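Local coordinates for possible adenyl cyclase-associated protein (Cryptosporidium parvum, PDB 2B0R) that probably binds and sequesters monomeric actin, as a homologue of the C-terminal domain of cyclase-associated proteins, at residues 82-87 with 101-106; 89-94 with 107-112; 93-98 with 114-119; 129-134 with 152-157. One frame throughout, in Å; residues are numbered along the deposited sequence.

Contact 1 (82-87 with 101-106)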
loop_
_atom_site.group_PDB
_atom_site.type_symbol
_atom_site.label_atom_id
_atom_site.label_comp_id
_atom_site.label_asym_id
_atom_site.label_seq_id
_atom_site.Cartn_x
_atom_site.Cartn_y
_atom_site.Cartn_z
ATOM N N ASN A 82 15.429 6.131 -15.738
ATOM C CA ASN A 82 15.729 7.447 -16.292
ATOM C C ASN A 82 15.584 7.588 -17.803
ATOM O O ASN A 82 16.567 7.825 -18.503
ATOM C CB ASN A 82 17.130 7.897 -15.874
ATOM C CG ASN A 82 17.420 7.644 -14.408
ATOM O OD1 ASN A 82 16.501 7.492 -13.580
ATOM N ND2 ASN A 82 18.708 7.594 -14.071
ATOM N N SER A 83 14.369 7.453 -18.311
ATOM C CA SER A 83 14.114 7.719 -19.734
ATOM C C SER A 83 12.728 8.299 -19.951
ATOM O O SER A 83 11.802 7.951 -19.230
ATOM C CB SER A 83 14.252 6.440 -20.549
ATOM O OG SER A 83 15.160 5.555 -19.937
ATOM N N ARG A 84 12.604 9.199 -20.934
ATOM C CA ARG A 84 11.309 9.659 -21.408
ATOM C C ARG A 84 10.812 8.606 -22.413
ATOM O O ARG A 84 11.553 8.204 -23.320
ATOM C CB ARG A 84 11.372 11.102 -22.017
ATOM C CG ARG A 84 9.990 11.931 -21.901
ATOM C CD ARG A 84 9.987 13.466 -22.400
ATOM N NE ARG A 84 8.922 14.293 -21.743
ATOM C CZ ARG A 84 9.137 15.373 -20.949
ATOM N NH1 ARG A 84 10.385 15.816 -20.723
ATOM N NH2 ARG A 84 8.102 16.035 -20.389
ATOM N N ILE A 85 9.597 8.107 -22.202
ATOM C CA ILE A 85 8.894 7.288 -23.208
ATOM C C ILE A 85 7.630 8.020 -23.699
ATOM O O ILE A 85 6.940 8.689 -22.914
ATOM C CB ILE A 85 8.527 5.897 -22.678
ATOM C CG1 ILE A 85 9.794 5.079 -22.383
ATOM C CG2 ILE A 85 7.647 5.158 -23.671
ATOM C CD1 ILE A 85 10.349 5.290 -20.986
ATOM N N ILE A 86 7.360 7.910 -24.996
ATOM C CA ILE A 86 6.315 8.670 -25.639
ATOM C C ILE A 86 5.547 7.755 -26.526
ATOM O O ILE A 86 6.110 7.146 -27.444
ATOM C CB ILE A 86 6.878 9.795 -26.529
ATOM C CG1 ILE A 86 7.787 10.735 -25.728
ATOM C CG2 ILE A 86 5.754 10.601 -27.162
ATOM C CD1 ILE A 86 8.438 11.885 -26.580
ATOM N N VAL A 87 4.248 7.671 -26.268
ATOM C CA VAL A 87 3.348 6.881 -27.104
ATOM C C VAL A 87 2.458 7.845 -27.887
ATOM O O VAL A 87 1.724 8.642 -27.312
ATOM C CB VAL A 87 2.547 5.845 -26.240
ATOM C CG1 VAL A 87 1.584 5.057 -27.076
ATOM C CG2 VAL A 87 3.511 4.901 -25.573
ATOM N N GLY A 101 12.165 6.195 -11.998
ATOM C CA GLY A 101 12.475 7.540 -12.452
ATOM C C GLY A 101 12.278 7.635 -13.942
ATOM O O GLY A 101 13.202 8.019 -14.670
ATOM N N CYS A 102 11.098 7.230 -14.415
ATOM C CA CYS A 102 10.761 7.381 -15.839
ATOM C C CYS A 102 9.710 8.443 -16.026
ATOM O O CYS A 102 9.029 8.810 -15.059
ATOM C CB CYS A 102 10.288 6.077 -16.422
ATOM S SG CYS A 102 11.641 5.002 -16.794
ATOM N N ILE A 103 9.614 8.965 -17.254
ATOM C CA ILE A 103 8.569 9.922 -17.646
ATOM C C ILE A 103 7.877 9.359 -18.848
ATOM O O ILE A 103 8.539 8.881 -19.786
ATOM C CB ILE A 103 9.130 11.299 -17.999
ATOM C CG1 ILE A 103 9.838 11.922 -16.780
ATOM C CG2 ILE A 103 8.010 12.242 -18.507
ATOM C CD1 ILE A 103 10.775 13.100 -17.134
ATOM N N PHE A 104 6.547 9.385 -18.821
ATOM C CA PHE A 104 5.768 8.861 -19.926
ATOM C C PHE A 104 4.883 9.958 -20.461
ATOM O O PHE A 104 4.202 10.631 -19.683
ATOM C CB PHE A 104 4.906 7.663 -19.479
ATOM C CG PHE A 104 5.704 6.512 -18.932
ATOM C CD1 PHE A 104 5.956 6.403 -17.563
ATOM C CD2 PHE A 104 6.204 5.543 -19.769
ATOM C CE1 PHE A 104 6.701 5.340 -17.058
ATOM C CE2 PHE A 104 6.947 4.499 -19.278
ATOM C CZ PHE A 104 7.198 4.396 -17.924
ATOM N N LEU A 105 4.884 10.152 -21.776
ATOM C CA LEU A 105 3.879 10.986 -22.396
ATOM C C LEU A 105 3.058 10.087 -23.245
ATOM O O LEU A 105 3.593 9.320 -24.027
ATOM C CB LEU A 105 4.498 12.103 -23.234
ATOM C CG LEU A 105 3.537 13.173 -23.798
ATOM C CD1 LEU A 105 3.203 14.252 -22.779
ATOM C CD2 LEU A 105 4.136 13.836 -25.049
ATOM N N VAL A 106 1.744 10.150 -23.072
ATOM C CA VAL A 106 0.830 9.290 -23.828
ATOM C C VAL A 106 -0.316 10.085 -24.417
ATOM O O VAL A 106 -0.676 11.173 -23.934
ATOM C CB VAL A 106 0.272 8.099 -22.978
ATOM C CG1 VAL A 106 1.398 7.249 -22.390
ATOM C CG2 VAL A 106 -0.672 8.575 -21.902
#
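Two flat groups mark the two faces of the sheet where 82-87 runs beside 101-106. On one face the guanidinium of R84 has CG2 of I103 above its plane, displaced from the centre of the group, with NE 3.9 Å from that methyl. The R84 chain leaves with CG anti to the backbone N (chi1 -152°) and stays extended to NE, which carries it obliquely across I103. On the other face, the ring of F104 stands side by side with I85; its CD2 comes 3.7 Å from CB of I85. The CE2 corner of F104 also meets CD1 of I85, and F104 also packs on I96, I121 and V77. Beneath these side chains the backbones form a parallel ladder. I85 is gripped twice: its N donates to O of I103 at 2.7 Å, and its O accepts from N of L105 at 2.8 Å. The ladder continues from V87 N to L105 O, and at the entry I103 N bonds S83 O at 3.1 Å. S83 OG turns from the partner strand to the carbonyls of Q81 and H57. Residues alternate as in any parallel beta-helix: I85, V87, F104 and V106 turn inward, where the strands' own bonds satisfy the backbone, and R84, I86, I103 and L105 outward. The outer face is therefore mixed, R84 laying its apolar stem on I103 while its charge stays at the exposed surface.

Contact 2 (89-94 with 107-112)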
loop_
_atom_site.group_PDB
_atom_site.type_symbol
_atom_site.label_atom_id
_atom_site.label_comp_id
_atom_site.label_asym_id
_atom_site.label_seq_id
_atom_site.Cartn_x
_atom_site.Cartn_y
_atom_site.Cartn_z
ATOM N N GLN A 89 0.110 7.224 -30.511
ATOM C CA GLN A 89 -1.241 6.838 -30.808
ATOM C C GLN A 89 -2.022 6.501 -29.553
ATOM O O GLN A 89 -1.461 6.061 -28.531
ATOM C CB GLN A 89 -1.262 5.637 -31.754
ATOM C CG GLN A 89 -0.485 5.812 -33.048
ATOM C CD GLN A 89 -0.913 7.016 -33.837
ATOM O OE1 GLN A 89 -2.094 7.242 -34.055
ATOM N NE2 GLN A 89 0.050 7.796 -34.269
ATOM N N LYS A 90 -3.328 6.734 -29.636
ATOM C CA LYS A 90 -4.275 6.119 -28.729
ATOM C C LYS A 90 -4.251 4.620 -28.996
ATOM O O LYS A 90 -4.338 4.163 -30.145
ATOM C CB LYS A 90 -5.682 6.696 -28.919
ATOM C CG LYS A 90 -6.640 6.374 -27.792
ATOM C CD LYS A 90 -7.856 7.260 -27.825
ATOM C CE LYS A 90 -8.925 6.742 -26.900
ATOM N NZ LYS A 90 -10.207 7.533 -27.013
ATOM N N VAL A 91 -4.084 3.872 -27.920
ATOM C CA VAL A 91 -4.015 2.422 -27.964
ATOM C C VAL A 91 -5.095 1.862 -27.058
ATOM O O VAL A 91 -5.802 2.615 -26.357
ATOM C CB VAL A 91 -2.635 1.934 -27.475
ATOM C CG1 VAL A 91 -1.578 2.240 -28.506
ATOM C CG2 VAL A 91 -2.270 2.625 -26.174
ATOM N N ASN A 92 -5.210 0.541 -27.031
ATOM C CA ASN A 92 -6.198 -0.080 -26.165
ATOM C C ASN A 92 -5.992 0.231 -24.692
ATOM O O ASN A 92 -6.918 0.670 -23.987
ATOM C CB ASN A 92 -6.221 -1.595 -26.345
ATOM C CG ASN A 92 -7.405 -2.214 -25.665
ATOM O OD1 ASN A 92 -7.274 -2.814 -24.623
ATOM N ND2 ASN A 92 -8.571 -2.000 -26.217
ATOM N N SER A 93 -4.772 -0.024 -24.244
ATOM C CA SER A 93 -4.408 0.050 -22.853
ATOM C C SER A 93 -2.905 0.000 -22.797
ATOM O O SER A 93 -2.247 -0.377 -23.767
ATOM C CB SER A 93 -4.990 -1.151 -22.090
ATOM O OG SER A 93 -4.427 -2.372 -22.560
ATOM N N ILE A 94 -2.353 0.352 -21.662
ATOM C CA ILE A 94 -0.927 0.329 -21.508
ATOM C C ILE A 94 -0.605 -0.327 -20.169
ATOM O O ILE A 94 -1.251 -0.033 -19.160
ATOM C CB ILE A 94 -0.339 1.779 -21.507
ATOM C CG1 ILE A 94 -0.661 2.511 -22.816
ATOM C CG2 ILE A 94 1.175 1.746 -21.210
ATOM C CD1 ILE A 94 -0.204 4.001 -22.843
ATOM N N ASN A 107 -0.875 9.553 -25.486
ATOM C CA ASN A 107 -2.072 10.118 -26.073
ATOM C C ASN A 107 -3.293 9.812 -25.163
ATOM O O ASN A 107 -3.706 10.641 -24.325
ATOM C CB ASN A 107 -2.252 9.547 -27.465
ATOM C CG ASN A 107 -3.383 10.188 -28.211
ATOM O OD1 ASN A 107 -4.277 10.791 -27.628
ATOM N ND2 ASN A 107 -3.367 10.040 -29.508
ATOM N N GLY A 108 -3.858 8.629 -25.335
ATOM C CA GLY A 108 -4.829 8.128 -24.402
ATOM C C GLY A 108 -5.011 6.642 -24.558
ATOM O O GLY A 108 -4.313 6.001 -25.341
ATOM N N VAL A 109 -5.967 6.090 -23.813
ATOM C CA VAL A 109 -6.316 4.659 -23.942
ATOM C C VAL A 109 -7.829 4.398 -24.001
ATOM O O VAL A 109 -8.628 5.165 -23.509
ATOM C CB VAL A 109 -5.667 3.816 -22.814
ATOM C CG1 VAL A 109 -4.153 3.942 -22.877
ATOM C CG2 VAL A 109 -6.126 4.276 -21.478
ATOM N N ILE A 110 -8.212 3.310 -24.636
ATOM C CA ILE A 110 -9.580 2.869 -24.639
ATOM C C ILE A 110 -9.983 2.497 -23.209
ATOM O O ILE A 110 -11.036 2.916 -22.704
ATOM C CB ILE A 110 -9.776 1.667 -25.628
ATOM C CG1 ILE A 110 -9.615 2.135 -27.093
ATOM C CG2 ILE A 110 -11.158 0.948 -25.401
ATOM C CD1 ILE A 110 -10.726 3.100 -27.554
ATOM N N SER A 111 -9.146 1.736 -22.526
ATOM C CA SER A 111 -9.558 1.312 -21.191
ATOM C C SER A 111 -8.644 1.850 -20.112
ATOM O O SER A 111 -8.968 2.864 -19.467
ATOM C CB SER A 111 -9.744 -0.208 -21.114
ATOM O OG SER A 111 -8.649 -0.842 -21.728
ATOM N N SER A 112 -7.488 1.227 -19.913
ATOM C CA SER A 112 -6.726 1.600 -18.745
ATOM C C SER A 112 -5.200 1.658 -18.905
ATOM O O SER A 112 -4.638 1.095 -19.838
ATOM C CB SER A 112 -7.098 0.654 -17.607
ATOM O OG SER A 112 -6.469 -0.583 -17.832
#
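V109 lies across I94 at about a right angle, and its CG1 reaches CG1 of I94 at 3.8 Å. The same methyl meets CG2 of V91 at 4.0 Å, there in a slanting approach. With chi1 of V109 at -60°, CG1 lies anti to the carbonyl carbon, which turns this branch toward both partners. N92 and I110 also cross nearly perpendicularly, the amide ND2 of N92 standing 3.9 Å from CB of I110. K90 runs its extended chain along the backbone of G108 and V109, and its CG comes 3.4 Å from O of G108. These residues form the turns that join consecutive strands of a parallel beta-helix, so one turn is laid over the next and the coil-to-coil spacing continues through the corner. O of N92 takes two bonds from S111: the amide N at 2.9 Å, almost straight out from the carbonyl, and OG at 3.2 Å, raised above the carbonyl plane. I110 N donates to V91 O in the carbonyl plane, whereas the bond from V91 N to G108 O is weak. Where strand 93-100 begins, I94 N donates to S112 O at 3.0 Å. At the other end N107 packs its CB against the backbone of Q89 and K90, while its ND2 bonds the carbonyl of E88.

Contact 3 (93-98 with 114-119)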
loop_
_atom_site.group_PDB
_atom_site.type_symbol
_atom_site.label_atom_id
_atom_site.label_comp_id
_atom_site.label_asym_id
_atom_site.label_seq_id
_atom_site.Cartn_x
_atom_site.Cartn_y
_atom_site.Cartn_z
ATOM N N SER A 93 -4.772 -0.024 -24.244
ATOM C CA SER A 93 -4.408 0.050 -22.853
ATOM C C SER A 93 -2.905 0.000 -22.797
ATOM O O SER A 93 -2.247 -0.377 -23.767
ATOM C CB SER A 93 -4.990 -1.151 -22.090
ATOM O OG SER A 93 -4.427 -2.372 -22.560
ATOM N N ILE A 94 -2.353 0.352 -21.662
ATOM C CA ILE A 94 -0.927 0.329 -21.508
ATOM C C ILE A 94 -0.605 -0.327 -20.169
ATOM O O ILE A 94 -1.251 -0.033 -19.160
ATOM C CB ILE A 94 -0.339 1.779 -21.507
ATOM C CG1 ILE A 94 -0.661 2.511 -22.816
ATOM C CG2 ILE A 94 1.175 1.746 -21.210
ATOM C CD1 ILE A 94 -0.204 4.001 -22.843
ATOM N N PHE A 95 0.402 -1.185 -20.164
ATOM C CA PHE A 95 0.862 -1.844 -18.954
ATOM C C PHE A 95 2.319 -1.394 -18.675
ATOM O O PHE A 95 3.177 -1.522 -19.552
ATOM C CB PHE A 95 0.731 -3.388 -19.121
ATOM C CG PHE A 95 1.241 -4.187 -17.942
ATOM C CD1 PHE A 95 0.620 -4.099 -16.689
ATOM C CD2 PHE A 95 2.335 -5.048 -18.083
ATOM C CE1 PHE A 95 1.083 -4.842 -15.589
ATOM C CE2 PHE A 95 2.804 -5.812 -16.982
ATOM C CZ PHE A 95 2.171 -5.701 -15.735
ATOM N N ILE A 96 2.584 -0.845 -17.480
ATOM C CA ILE A 96 3.935 -0.367 -17.121
ATOM C C ILE A 96 4.419 -1.061 -15.867
ATOM O O ILE A 96 3.820 -0.932 -14.800
ATOM C CB ILE A 96 3.977 1.140 -16.886
ATOM C CG1 ILE A 96 3.554 1.908 -18.148
ATOM C CG2 ILE A 96 5.356 1.565 -16.475
ATOM C CD1 ILE A 96 3.091 3.346 -17.854
ATOM N N GLU A 97 5.501 -1.824 -15.992
ATOM C CA GLU A 97 6.041 -2.558 -14.845
ATOM C C GLU A 97 7.529 -2.348 -14.605
ATOM O O GLU A 97 8.342 -2.294 -15.560
ATOM C CB GLU A 97 5.777 -4.047 -14.943
ATOM C CG GLU A 97 6.134 -4.713 -13.630
ATOM C CD GLU A 97 6.011 -6.205 -13.629
ATOM O OE1 GLU A 97 5.700 -6.812 -14.685
ATOM O OE2 GLU A 97 6.239 -6.778 -12.538
ATOM N N ASN A 98 7.872 -2.226 -13.318
ATOM C CA ASN A 98 9.250 -2.216 -12.879
ATOM C C ASN A 98 10.030 -1.099 -13.574
ATOM O O ASN A 98 11.021 -1.343 -14.260
ATOM C CB ASN A 98 9.883 -3.601 -13.139
ATOM C CG ASN A 98 11.251 -3.745 -12.499
ATOM O OD1 ASN A 98 11.617 -2.962 -11.626
ATOM N ND2 ASN A 98 12.024 -4.741 -12.948
ATOM N N GLU A 114 -2.018 0.564 -16.519
ATOM C CA GLU A 114 -1.749 -0.226 -15.373
ATOM C C GLU A 114 -0.308 0.015 -14.974
ATOM O O GLU A 114 0.636 -0.192 -15.786
ATOM C CB GLU A 114 -1.948 -1.677 -15.754
ATOM C CG GLU A 114 -2.230 -2.629 -14.620
ATOM C CD GLU A 114 -2.758 -3.971 -15.149
ATOM O OE1 GLU A 114 -2.394 -5.024 -14.570
ATOM O OE2 GLU A 114 -3.525 -3.963 -16.163
ATOM N N ILE A 115 -0.124 0.463 -13.737
ATOM C CA ILE A 115 1.226 0.712 -13.228
ATOM C C ILE A 115 1.516 -0.248 -12.065
ATOM O O ILE A 115 0.803 -0.269 -11.075
ATOM C CB ILE A 115 1.456 2.237 -12.906
ATOM C CG1 ILE A 115 1.011 3.084 -14.114
ATOM C CG2 ILE A 115 2.906 2.489 -12.571
ATOM C CD1 ILE A 115 1.284 4.553 -14.040
ATOM N N VAL A 116 2.530 -1.073 -12.224
ATOM C CA VAL A 116 2.859 -2.080 -11.205
ATOM C C VAL A 116 4.336 -2.071 -10.827
ATOM O O VAL A 116 5.226 -2.125 -11.705
ATOM C CB VAL A 116 2.542 -3.520 -11.676
ATOM C CG1 VAL A 116 2.662 -4.490 -10.495
ATOM C CG2 VAL A 116 1.179 -3.592 -12.259
ATOM N N ASN A 117 4.597 -2.042 -9.523
ATOM C CA ASN A 117 5.971 -2.108 -9.009
ATOM C C ASN A 117 6.847 -1.032 -9.654
ATOM O O ASN A 117 7.916 -1.341 -10.224
ATOM C CB ASN A 117 6.573 -3.499 -9.265
ATOM C CG ASN A 117 7.703 -3.823 -8.320
ATOM O OD1 ASN A 117 8.877 -3.869 -8.716
ATOM N ND2 ASN A 117 7.360 -4.059 -7.051
ATOM N N CYS A 118 6.393 0.223 -9.599
ATOM C CA CYS A 118 7.183 1.288 -10.159
ATOM C C CYS A 118 7.551 2.322 -9.115
ATOM O O CYS A 118 6.831 2.503 -8.139
ATOM C CB CYS A 118 6.439 1.953 -11.310
ATOM S SG CYS A 118 6.404 0.974 -12.749
ATOM N N ASP A 119 8.660 3.018 -9.339
ATOM C CA ASP A 119 9.069 4.078 -8.441
ATOM C C ASP A 119 9.471 5.298 -9.235
ATOM O O ASP A 119 10.059 5.179 -10.311
ATOM C CB ASP A 119 10.205 3.615 -7.512
ATOM C CG ASP A 119 9.751 2.555 -6.522
ATOM O OD1 ASP A 119 10.082 1.356 -6.698
ATOM O OD2 ASP A 119 9.022 2.929 -5.576
#
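Backbone bonds alternate between the strands: I96 N donates to O of E114 at 2.7 Å, and I96 O in turn receives N of V116 at 2.9 Å. E114 N to I94 O and N98 N to V116 O extend the parallel ladder at its two ends, with N-H...O angles of 162° in both. Apolar contacts divide between the faces. F95, its CG anti to the backbone N (chi1 177°), swings its ring obliquely over to the neighbouring strand, where CE1 touches CG2 of V116 at 3.6 Å. CB of E114 sits at the edge of that ring, in its plane, 3.7 Å from CD1 of F95, and the extended E114 chain brings OE1 3.6 Å from CE1 of F95, the carboxylate plane turned 73° from the ring. On the opposite, buried face, CG2 of I96 lies 3.9 Å from SG of C118. Polar side chains gather at the corner. N98 and N117 lie side by side and point the same way, their OD1 atoms 4.1 Å apart, next to R35, which forms a salt bridge with D119. Equivalent residues thus stack coil on coil, isoleucines inward and asparagines at the turn, a pattern characteristic of the right-handed parallel beta-helix of CAP C-terminal domains.

Contact 4 (129-134 with 152-157)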
loop_
_atom_site.group_PDB
_atom_site.type_symbol
_atom_site.label_atom_id
_atom_site.label_comp_id
_atom_site.label_asym_id
_atom_site.label_seq_id
_atom_site.Cartn_x
_atom_site.Cartn_y
_atom_site.Cartn_z
ATOM N N VAL A 129 -7.754 9.157 -20.828
ATOM C CA VAL A 129 -7.417 7.925 -20.106
ATOM C C VAL A 129 -8.530 7.656 -19.101
ATOM O O VAL A 129 -8.614 8.328 -18.095
ATOM C CB VAL A 129 -6.026 7.987 -19.412
ATOM C CG1 VAL A 129 -5.782 6.704 -18.644
ATOM C CG2 VAL A 129 -4.882 8.202 -20.441
ATOM N N PRO A 130 -9.441 6.720 -19.419
ATOM C CA PRO A 130 -10.597 6.477 -18.513
ATOM C C PRO A 130 -10.197 6.037 -17.082
ATOM O O PRO A 130 -10.713 6.599 -16.087
ATOM C CB PRO A 130 -11.393 5.371 -19.223
ATOM C CG PRO A 130 -10.950 5.439 -20.676
ATOM C CD PRO A 130 -9.495 5.890 -20.640
ATOM N N THR A 131 -9.233 5.112 -17.006
ATOM C CA THR A 131 -8.880 4.393 -15.791
ATOM C C THR A 131 -7.372 4.288 -15.659
ATOM O O THR A 131 -6.676 3.925 -16.630
ATOM C CB THR A 131 -9.448 2.913 -15.904
ATOM O OG1 THR A 131 -10.863 2.962 -15.850
ATOM C CG2 THR A 131 -8.955 2.004 -14.818
ATOM N N ILE A 132 -6.859 4.556 -14.469
ATOM C CA ILE A 132 -5.467 4.214 -14.140
ATOM C C ILE A 132 -5.391 3.380 -12.863
ATOM O O ILE A 132 -6.095 3.635 -11.878
ATOM C CB ILE A 132 -4.568 5.457 -13.918
ATOM C CG1 ILE A 132 -4.519 6.333 -15.162
ATOM C CG2 ILE A 132 -3.118 5.028 -13.466
ATOM C CD1 ILE A 132 -3.821 7.696 -14.904
ATOM N N SER A 133 -4.496 2.407 -12.867
ATOM C CA SER A 133 -4.337 1.574 -11.703
ATOM C C SER A 133 -2.894 1.558 -11.229
ATOM O O SER A 133 -1.957 1.330 -12.016
ATOM C CB SER A 133 -4.914 0.164 -11.976
ATOM O OG SER A 133 -3.998 -0.823 -11.602
ATOM N N LEU A 134 -2.725 1.836 -9.941
ATOM C CA LEU A 134 -1.404 1.880 -9.315
ATOM C C LEU A 134 -1.314 0.855 -8.222
ATOM O O LEU A 134 -2.098 0.876 -7.275
ATOM C CB LEU A 134 -1.136 3.246 -8.687
ATOM C CG LEU A 134 -1.331 4.521 -9.482
ATOM C CD1 LEU A 134 -0.908 5.669 -8.618
ATOM C CD2 LEU A 134 -0.530 4.510 -10.759
ATOM N N GLU A 152 -10.312 7.691 -13.338
ATOM C CA GLU A 152 -10.454 6.891 -12.133
ATOM C C GLU A 152 -9.143 6.251 -11.831
ATOM O O GLU A 152 -8.576 5.562 -12.678
ATOM C CB GLU A 152 -11.481 5.822 -12.358
ATOM C CG GLU A 152 -12.867 6.365 -12.607
ATOM C CD GLU A 152 -13.896 5.259 -12.731
ATOM O OE1 GLU A 152 -15.085 5.606 -12.871
ATOM O OE2 GLU A 152 -13.519 4.052 -12.706
ATOM N N VAL A 153 -8.619 6.513 -10.644
ATOM C CA VAL A 153 -7.324 5.940 -10.247
ATOM C C VAL A 153 -7.547 4.896 -9.160
ATOM O O VAL A 153 -8.091 5.195 -8.109
ATOM C CB VAL A 153 -6.302 7.019 -9.763
ATOM C CG1 VAL A 153 -4.910 6.442 -9.733
ATOM C CG2 VAL A 153 -6.325 8.244 -10.654
ATOM N N TYR A 154 -7.177 3.662 -9.453
ATOM C CA TYR A 154 -7.232 2.575 -8.482
ATOM C C TYR A 154 -5.850 2.433 -7.865
ATOM O O TYR A 154 -4.834 2.488 -8.582
ATOM C CB TYR A 154 -7.713 1.270 -9.145
ATOM C CG TYR A 154 -9.152 1.343 -9.617
ATOM C CD1 TYR A 154 -9.495 1.974 -10.843
ATOM C CD2 TYR A 154 -10.187 0.811 -8.836
ATOM C CE1 TYR A 154 -10.849 2.051 -11.282
ATOM C CE2 TYR A 154 -11.536 0.901 -9.240
ATOM C CZ TYR A 154 -11.861 1.513 -10.467
ATOM O OH TYR A 154 -13.190 1.590 -10.842
ATOM N N SER A 155 -5.803 2.309 -6.536
ATOM C CA SER A 155 -4.539 2.279 -5.816
ATOM C C SER A 155 -4.530 1.259 -4.712
ATOM O O SER A 155 -5.500 1.146 -3.936
ATOM C CB SER A 155 -4.216 3.651 -5.222
ATOM O OG SER A 155 -5.207 4.039 -4.300
ATOM N N SER A 156 -3.425 0.528 -4.626
ATOM C CA SER A 156 -3.241 -0.462 -3.579
ATOM C C SER A 156 -1.767 -0.558 -3.339
ATOM O O SER A 156 -0.984 -0.543 -4.320
ATOM C CB SER A 156 -3.787 -1.835 -4.007
ATOM O OG SER A 156 -3.138 -2.237 -5.187
ATOM N N LYS A 157 -1.397 -0.650 -2.049
ATOM C CA LYS A 157 -0.000 -0.824 -1.602
ATOM C C LYS A 157 0.927 0.165 -2.253
ATOM O O LYS A 157 1.990 -0.188 -2.747
ATOM C CB LYS A 157 0.482 -2.273 -1.853
ATOM C CG LYS A 157 -0.176 -3.324 -0.926
ATOM C CD LYS A 157 0.061 -4.760 -1.397
ATOM C CE LYS A 157 1.517 -5.239 -1.116
ATOM N NZ LYS A 157 1.715 -5.815 0.229
#
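L134 N donates to O of Y154 at 2.6 Å with an N-H...O angle of 173°, the shortest bond in this parallel pairing. N of Y154 bonds O of I132 at 2.7 Å, and the same oxygen lies at the edge of the Y154 ring, in its plane, 3.9 Å from CD1. Further rungs join I132 N to E152 O, E152 N to P130 O and S156 N to L134 O. Over the outer face, CG2 of T131 comes 4.0 Å from CE1 of Y154, the two side chains crossing at a slant. Y154, with CG anti to its carbonyl carbon (chi1 -66°), has its hydroxyl OH donating to OE2 of E152 at 3.1 Å from above the carboxylate plane. That bond ties the ring's far end and should limit its swing. On the interior face CG1 of V153 fits against CG of L134 at 4.1 Å, beside M161 and L163 of the facing sheet. S156 OG bonds the carboxylate of D135. Strand 152-156 is the outermost of its sheet within the chain, yet V153, Y154 and S155 pair antiparallel with a strand of the second subunit. Backbone bonding is therefore used on both edges of the strand, so the sheet runs on into the second subunit; the inward face is mainly apolar and the outward one largely polar.

How the contacts relate
Contacts 2, 3 and 4 reach one sheet of the beta-helix, while contact 1 lies in the sheet that faces it. Contacts 2 and 3 share S93 and I94, so the turn pairing of 89-94 with 107-112 passes directly into the strand pairing beyond it. Contacts 3 and 4, their centres about 11 Å apart, are linked across neighbouring strands by a probable hydrogen bond from I115 N to S133 O of 2.7 Å. The core joins the sheets: CZ of F104 in contact 1 meets CG2 of I96 in contact 3 at 3.7 Å. P130 of contact 4 packs on the 109-111 backbone of contact 2. Contacts 1 and 4, about 18 Å apart between centres, do not touch.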